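Local coordinates for putative preprotein translocase, SecG subunit (Thermus thermophilus, PDB 5AWW) that probably takes part in an early step of protein export, as the SecG subunit of the membrane-embedded preprotein translocase, at residues Y12-Q26 with L52-L66. Residues are numbered along the deposited sequence; the frame is centred on the assembly and turned at random.
With OLC ((2R)-2,3-dihydroxypropyl (9Z)-octadec-9-enoate), chain M; OLC ((2R)-2,3-dihydroxypropyl (9Z)-octadec-9-enoate), chain L; OLC ((2R)-2,3-dihydroxypropyl (9Z)-octadec-9-enoate), chain N.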
loop_
_atom_site.group_PDB
_atom_site.type_symbol
_atom_site.label_atom_id
_atom_site.label_comp_id
_atom_site.label_asym_id
_atom_site.label_seq_id
_atom_site.Cartn_x
_atom_site.Cartn_y
_atom_site.Cartn_z
ATOM N N TYR C 12 -14.176 24.784 13.259
ATOM C CA TYR C 12 -13.864 23.634 12.410
ATOM C C TYR C 12 -12.633 23.898 11.543
ATOM O O TYR C 12 -11.689 23.105 11.514
ATOM C CB TYR C 12 -15.077 23.306 11.536
ATOM C CG TYR C 12 -15.022 21.984 10.815
ATOM C CD1 TYR C 12 -15.025 20.787 11.518
ATOM C CD2 TYR C 12 -15.007 21.929 9.429
ATOM C CE1 TYR C 12 -14.989 19.571 10.859
ATOM C CE2 TYR C 12 -14.974 20.721 8.761
ATOM C CZ TYR C 12 -14.965 19.545 9.480
ATOM O OH TYR C 12 -14.931 18.341 8.819
ATOM N N LEU C 13 -12.660 25.031 10.847
ATOM C CA LEU C 13 -11.556 25.474 10.004
ATOM C C LEU C 13 -10.267 25.652 10.802
ATOM O O LEU C 13 -9.198 25.218 10.371
ATOM C CB LEU C 13 -11.926 26.787 9.305
ATOM C CG LEU C 13 -10.833 27.520 8.527
ATOM C CD1 LEU C 13 -10.326 26.670 7.375
ATOM C CD2 LEU C 13 -11.358 28.855 8.025
ATOM N N GLY C 14 -10.380 26.291 11.962
ATOM C CA GLY C 14 -9.233 26.535 12.819
ATOM C C GLY C 14 -8.587 25.252 13.303
ATOM O O GLY C 14 -7.367 25.105 13.253
ATOM N N VAL C 15 -9.412 24.321 13.772
ATOM C CA VAL C 15 -8.930 23.022 14.218
ATOM C C VAL C 15 -8.272 22.294 13.055
ATOM O O VAL C 15 -7.230 21.659 13.219
ATOM C CB VAL C 15 -10.073 22.156 14.805
ATOM C CG1 VAL C 15 -9.606 20.719 15.020
ATOM C CG2 VAL C 15 -10.576 22.751 16.112
ATOM N N ALA C 16 -8.876 22.408 11.875
ATOM C CA ALA C 16 -8.333 21.787 10.673
ATOM C C ALA C 16 -6.929 22.296 10.364
ATOM O O ALA C 16 -5.982 21.513 10.267
ATOM C CB ALA C 16 -9.252 22.031 9.493
ATOM N N GLY C 17 -6.803 23.613 10.217
ATOM C CA GLY C 17 -5.535 24.233 9.879
ATOM C C GLY C 17 -4.465 23.987 10.922
ATOM O O GLY C 17 -3.312 23.702 10.591
ATOM N N LEU C 18 -4.849 24.098 12.189
ATOM C CA LEU C 18 -3.934 23.835 13.289
ATOM C C LEU C 18 -3.446 22.395 13.232
ATOM O O LEU C 18 -2.273 22.114 13.489
ATOM C CB LEU C 18 -4.609 24.120 14.631
ATOM C CG LEU C 18 -3.789 23.866 15.895
ATOM C CD1 LEU C 18 -2.485 24.646 15.857
ATOM C CD2 LEU C 18 -4.606 24.239 17.119
ATOM N N LEU C 19 -4.356 21.488 12.885
ATOM C CA LEU C 19 -4.022 20.074 12.775
ATOM C C LEU C 19 -3.025 19.849 11.640
ATOM O O LEU C 19 -2.071 19.078 11.777
ATOM C CB LEU C 19 -5.283 19.243 12.553
ATOM C CG LEU C 19 -5.187 17.768 12.937
ATOM C CD1 LEU C 19 -4.835 17.625 14.409
ATOM C CD2 LEU C 19 -6.490 17.056 12.624
ATOM N N VAL C 20 -3.252 20.533 10.522
ATOM C CA VAL C 20 -2.322 20.499 9.399
ATOM C C VAL C 20 -0.938 20.958 9.831
ATOM O O VAL C 20 0.066 20.310 9.527
ATOM C CB VAL C 20 -2.800 21.386 8.235
ATOM C CG1 VAL C 20 -1.778 21.380 7.105
ATOM C CG2 VAL C 20 -4.150 20.915 7.737
ATOM N N TYR C 21 -0.893 22.078 10.548
ATOM C CA TYR C 21 0.369 22.625 11.031
ATOM C C TYR C 21 1.092 21.617 11.917
ATOM O O TYR C 21 2.275 21.342 11.719
ATOM C CB TYR C 21 0.137 23.933 11.795
ATOM C CG TYR C 21 1.409 24.575 12.309
ATOM C CD1 TYR C 21 2.170 25.403 11.494
ATOM C CD2 TYR C 21 1.846 24.353 13.610
ATOM C CE1 TYR C 21 3.334 25.990 11.959
ATOM C CE2 TYR C 21 3.009 24.935 14.082
ATOM C CZ TYR C 21 3.748 25.753 13.255
ATOM O OH TYR C 21 4.905 26.333 13.726
ATOM N N LEU C 22 0.369 21.058 12.882
ATOM C CA LEU C 22 0.944 20.096 13.816
ATOM C C LEU C 22 1.486 18.858 13.113
ATOM O O LEU C 22 2.564 18.371 13.452
ATOM C CB LEU C 22 -0.090 19.679 14.861
ATOM C CG LEU C 22 -0.481 20.719 15.911
ATOM C CD1 LEU C 22 -1.511 20.132 16.854
ATOM C CD2 LEU C 22 0.740 21.199 16.678
ATOM N N VAL C 23 0.736 18.349 12.140
ATOM C CA VAL C 23 1.164 17.160 11.406
ATOM C C VAL C 23 2.405 17.452 10.558
ATOM O O VAL C 23 3.368 16.682 10.572
ATOM C CB VAL C 23 0.029 16.618 10.510
ATOM C CG1 VAL C 23 0.550 15.539 9.574
ATOM C CG2 VAL C 23 -1.104 16.080 11.369
ATOM N N LEU C 24 2.385 18.570 9.837
ATOM C CA LEU C 24 3.521 18.970 9.009
ATOM C C LEU C 24 4.790 19.201 9.834
ATOM O O LEU C 24 5.886 18.842 9.407
ATOM C CB LEU C 24 3.180 20.232 8.211
ATOM C CG LEU C 24 2.269 20.008 7.002
ATOM C CD1 LEU C 24 1.953 21.316 6.296
ATOM C CD2 LEU C 24 2.914 19.020 6.045
ATOM N N VAL C 25 4.633 19.795 11.013
ATOM C CA VAL C 25 5.762 20.059 11.903
ATOM C C VAL C 25 6.398 18.762 12.405
ATOM O O VAL C 25 7.626 18.633 12.428
ATOM C CB VAL C 25 5.335 20.926 13.110
ATOM C CG1 VAL C 25 6.364 20.846 14.230
ATOM C CG2 VAL C 25 5.123 22.367 12.678
ATOM N N GLN C 26 5.567 17.804 12.800
ATOM C CA GLN C 26 6.068 16.523 13.284
ATOM C C GLN C 26 6.672 15.706 12.149
ATOM O O GLN C 26 6.062 14.754 11.663
ATOM C CB GLN C 26 4.956 15.728 13.967
ATOM C CG GLN C 26 4.343 16.424 15.165
ATOM C CD GLN C 26 3.383 15.535 15.924
ATOM O OE1 GLN C 26 3.664 14.360 16.161
ATOM N NE2 GLN C 26 2.239 16.089 16.306
ATOM N N LEU C 52 2.766 17.447 21.425
ATOM C CA LEU C 52 2.097 17.586 20.139
ATOM C C LEU C 52 1.432 16.280 19.714
ATOM O O LEU C 52 0.483 16.292 18.939
ATOM C CB LEU C 52 3.079 18.048 19.059
ATOM C CG LEU C 52 3.601 19.488 19.100
ATOM C CD1 LEU C 52 4.648 19.689 20.190
ATOM C CD2 LEU C 52 4.158 19.889 17.741
ATOM N N TYR C 53 1.939 15.155 20.212
ATOM C CA TYR C 53 1.303 13.860 19.984
ATOM C C TYR C 53 -0.087 13.856 20.614
ATOM O O TYR C 53 -1.105 13.637 19.939
ATOM C CB TYR C 53 2.156 12.724 20.563
ATOM C CG TYR C 53 1.505 11.355 20.524
ATOM C CD1 TYR C 53 0.703 10.912 21.571
ATOM C CD2 TYR C 53 1.708 10.499 19.450
ATOM C CE1 TYR C 53 0.110 9.663 21.541
ATOM C CE2 TYR C 53 1.118 9.246 19.411
ATOM C CZ TYR C 53 0.321 8.833 20.459
ATOM O OH TYR C 53 -0.265 7.588 20.424
ATOM N N ARG C 54 -0.115 14.107 21.918
ATOM C CA ARG C 54 -1.354 14.137 22.680
ATOM C C ARG C 54 -2.278 15.233 22.148
ATOM O O ARG C 54 -3.502 15.057 22.086
ATOM C CB ARG C 54 -1.052 14.351 24.168
ATOM C CG ARG C 54 -2.095 13.774 25.114
ATOM C CD ARG C 54 -1.790 14.159 26.555
ATOM N NE ARG C 54 -1.445 15.574 26.666
ATOM C CZ ARG C 54 -2.325 16.548 26.880
ATOM N NH1 ARG C 54 -3.613 16.264 27.016
ATOM N NH2 ARG C 54 -1.913 17.807 26.962
ATOM N N LEU C 55 -1.684 16.356 21.749
ATOM C CA LEU C 55 -2.453 17.465 21.198
ATOM C C LEU C 55 -3.104 17.091 19.871
ATOM O O LEU C 55 -4.238 17.483 19.597
ATOM C CB LEU C 55 -1.570 18.699 21.012
ATOM C CG LEU C 55 -2.275 19.944 20.476
ATOM C CD1 LEU C 55 -3.465 20.309 21.351
ATOM C CD2 LEU C 55 -1.305 21.107 20.378
ATOM N N THR C 56 -2.384 16.335 19.048
ATOM C CA THR C 56 -2.922 15.908 17.767
ATOM C C THR C 56 -4.034 14.895 17.969
ATOM O O THR C 56 -5.023 14.918 17.246
ATOM C CB THR C 56 -1.846 15.299 16.849
ATOM O OG1 THR C 56 -0.946 14.502 17.625
ATOM C CG2 THR C 56 -1.067 16.393 16.143
ATOM N N VAL C 57 -3.877 14.005 18.945
ATOM C CA VAL C 57 -4.948 13.052 19.228
ATOM C C VAL C 57 -6.213 13.789 19.664
ATOM O O VAL C 57 -7.309 13.558 19.127
ATOM C CB VAL C 57 -4.548 12.040 20.314
ATOM C CG1 VAL C 57 -5.737 11.170 20.681
ATOM C CG2 VAL C 57 -3.384 11.187 19.837
ATOM N N ILE C 58 -6.047 14.691 20.627
ATOM C CA ILE C 58 -7.154 15.500 21.123
ATOM C C ILE C 58 -7.837 16.289 20.008
ATOM O O ILE C 58 -9.064 16.310 19.913
ATOM C CB ILE C 58 -6.681 16.475 22.216
ATOM C CG1 ILE C 58 -6.274 15.695 23.465
ATOM C CG2 ILE C 58 -7.771 17.483 22.550
ATOM C CD1 ILE C 58 -5.827 16.564 24.605
ATOM N N LEU C 59 -7.036 16.923 19.157
ATOM C CA LEU C 59 -7.572 17.740 18.076
ATOM C C LEU C 59 -8.197 16.885 16.983
ATOM O O LEU C 59 -9.034 17.357 16.215
ATOM C CB LEU C 59 -6.480 18.631 17.487
ATOM C CG LEU C 59 -6.074 19.820 18.355
ATOM C CD1 LEU C 59 -4.997 20.636 17.667
ATOM C CD2 LEU C 59 -7.285 20.683 18.671
ATOM N N GLY C 60 -7.780 15.627 16.912
ATOM C CA GLY C 60 -8.365 14.687 15.980
ATOM C C GLY C 60 -9.764 14.357 16.452
ATOM O O GLY C 60 -10.719 14.365 15.669
ATOM N N VAL C 61 -9.884 14.083 17.747
ATOM C CA VAL C 61 -11.189 13.800 18.330
ATOM C C VAL C 61 -12.110 15.014 18.208
ATOM O O VAL C 61 -13.283 14.877 17.866
ATOM C CB VAL C 61 -11.073 13.381 19.810
ATOM C CG1 VAL C 61 -12.456 13.201 20.423
ATOM C CG2 VAL C 61 -10.268 12.098 19.930
ATOM N N VAL C 62 -11.569 16.197 18.478
ATOM C CA VAL C 62 -12.338 17.434 18.386
ATOM C C VAL C 62 -12.805 17.679 16.955
ATOM O O VAL C 62 -13.952 18.053 16.728
ATOM C CB VAL C 62 -11.521 18.651 18.878
ATOM C CG1 VAL C 62 -12.211 19.952 18.502
ATOM C CG2 VAL C 62 -11.306 18.571 20.376
ATOM N N PHE C 63 -11.912 17.460 15.996
ATOM C CA PHE C 63 -12.247 17.624 14.585
ATOM C C PHE C 63 -13.358 16.663 14.159
ATOM O O PHE C 63 -14.305 17.053 13.466
ATOM C CB PHE C 63 -11.005 17.417 13.717
ATOM C CG PHE C 63 -11.312 17.125 12.279
ATOM C CD1 PHE C 63 -11.745 18.129 11.430
ATOM C CD2 PHE C 63 -11.164 15.841 11.773
ATOM C CE1 PHE C 63 -12.032 17.861 10.108
ATOM C CE2 PHE C 63 -11.447 15.564 10.451
ATOM C CZ PHE C 63 -11.880 16.575 9.616
ATOM N N ALA C 64 -13.236 15.407 14.580
ATOM C CA ALA C 64 -14.251 14.400 14.287
ATOM C C ALA C 64 -15.605 14.798 14.875
ATOM O O ALA C 64 -16.637 14.770 14.191
ATOM C CB ALA C 64 -13.817 13.050 14.825
ATOM N N ALA C 65 -15.585 15.177 16.150
ATOM C CA ALA C 65 -16.791 15.568 16.862
ATOM C C ALA C 65 -17.430 16.797 16.224
ATOM O O ALA C 65 -18.650 16.935 16.225
ATOM C CB ALA C 65 -16.477 15.830 18.327
ATOM N N LEU C 66 -16.602 17.687 15.683
ATOM C CA LEU C 66 -17.099 18.882 15.011
ATOM C C LEU C 66 -17.700 18.521 13.659
ATOM O O LEU C 66 -18.636 19.175 13.197
ATOM C CB LEU C 66 -15.986 19.918 14.838
ATOM C CG LEU C 66 -15.613 20.764 16.060
ATOM C CD1 LEU C 66 -14.477 21.724 15.734
ATOM C CD2 LEU C 66 -16.823 21.525 16.582
HETATM C C10 OLC M . -10.049 15.951 25.732
HETATM C C9 OLC M . -9.805 15.841 27.042
HETATM C C17 OLC M . -16.964 18.588 21.402
HETATM C C11 OLC M . -11.292 15.374 25.083
HETATM C C8 OLC M . -8.531 16.457 27.570
HETATM C C16 OLC M . -15.582 17.967 21.254
HETATM C C12 OLC M . -11.818 16.342 24.023
HETATM C C7 OLC M . -8.780 17.193 28.882
HETATM C C15 OLC M . -15.243 17.104 22.462
HETATM C C13 OLC M . -13.295 16.093 23.729
HETATM C C6 OLC M . -7.699 18.253 29.086
HETATM C C14 OLC M . -13.743 16.840 22.478
HETATM C C5 OLC M . -6.304 17.635 29.180
HETATM C C4 OLC M . -5.215 18.709 29.108
HETATM C C3 OLC M . -3.826 18.232 29.556
HETATM C C18 OLC L . -12.591 9.779 16.293
HETATM C C10 OLC L . -4.786 7.491 16.715
HETATM C C9 OLC L . -3.809 7.040 17.501
HETATM C C17 OLC L . -12.033 9.475 14.919
HETATM C C11 OLC L . -5.837 8.442 17.245
HETATM C C8 OLC L . -3.720 7.475 18.944
HETATM C C16 OLC L . -10.605 8.948 15.004
HETATM C C12 OLC L . -5.873 9.720 16.409
HETATM C C7 OLC L . -3.439 6.276 19.843
HETATM C C15 OLC L . -9.679 9.938 15.706
HETATM C C13 OLC L . -7.271 10.333 16.406
HETATM C C6 OLC L . -3.330 6.699 21.305
HETATM C C14 OLC L . -8.270 9.361 15.790
HETATM C C18 OLC N . 4.436 28.656 17.092
HETATM C C10 OLC N . -4.028 28.273 11.763
HETATM C C17 OLC N . 3.103 27.970 16.877
HETATM C C11 OLC N . -3.067 27.447 12.584
HETATM C C16 OLC N . 2.307 28.633 15.756
HETATM C C12 OLC N . -1.787 28.238 12.835
HETATM C C15 OLC N . 1.043 27.839 15.443
HETATM C C13 OLC N . -0.898 27.545 13.863
HETATM C C14 OLC N . 0.307 28.406 14.232
#
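L59 is a knob in the hole formed by V15, L18, L19 and L22: its CD1 meets L22 CD1 at 3.6 Å and also touches L18 CD2, while its CB lies against L19 CD1. In return V15 wedges among L59, V62, F63 and L66, and L22 among L52, L55, T56 and L59. L22, with CG anti to its carbonyl carbon, spreads its two methyls, CD1 to L55 and L59, CD2 to L52 CD2 (3.8 Å). At one end the rings of Y12 and F63 lie nearly parallel (19°) but so offset that they scarcely overlap, centroids 5.2 Å apart; L66 CB meets the Y12 ring at its edge, 3.6 Å from CD1. Y12 OH is hydrogen-bonded to a polar side chain of another protein chain. At the other end Q26 NE2 gives L52 O a weak, bent hydrogen bond (3.2 Å, 124°), whereas Q26 OE1 is hydrogen-bonded to an aromatic side chain of another protein chain. Acyl chains of bound monoolein lie over one face of Y21 and, from a second molecule, against V62 and A65. Segments 12-25 and 52-66 run roughly antiparallel (147°), axes 9.7 Å apart at closest approach: a knobs-into-holes helix pair, consistent with SecG's two predicted transmembrane helices.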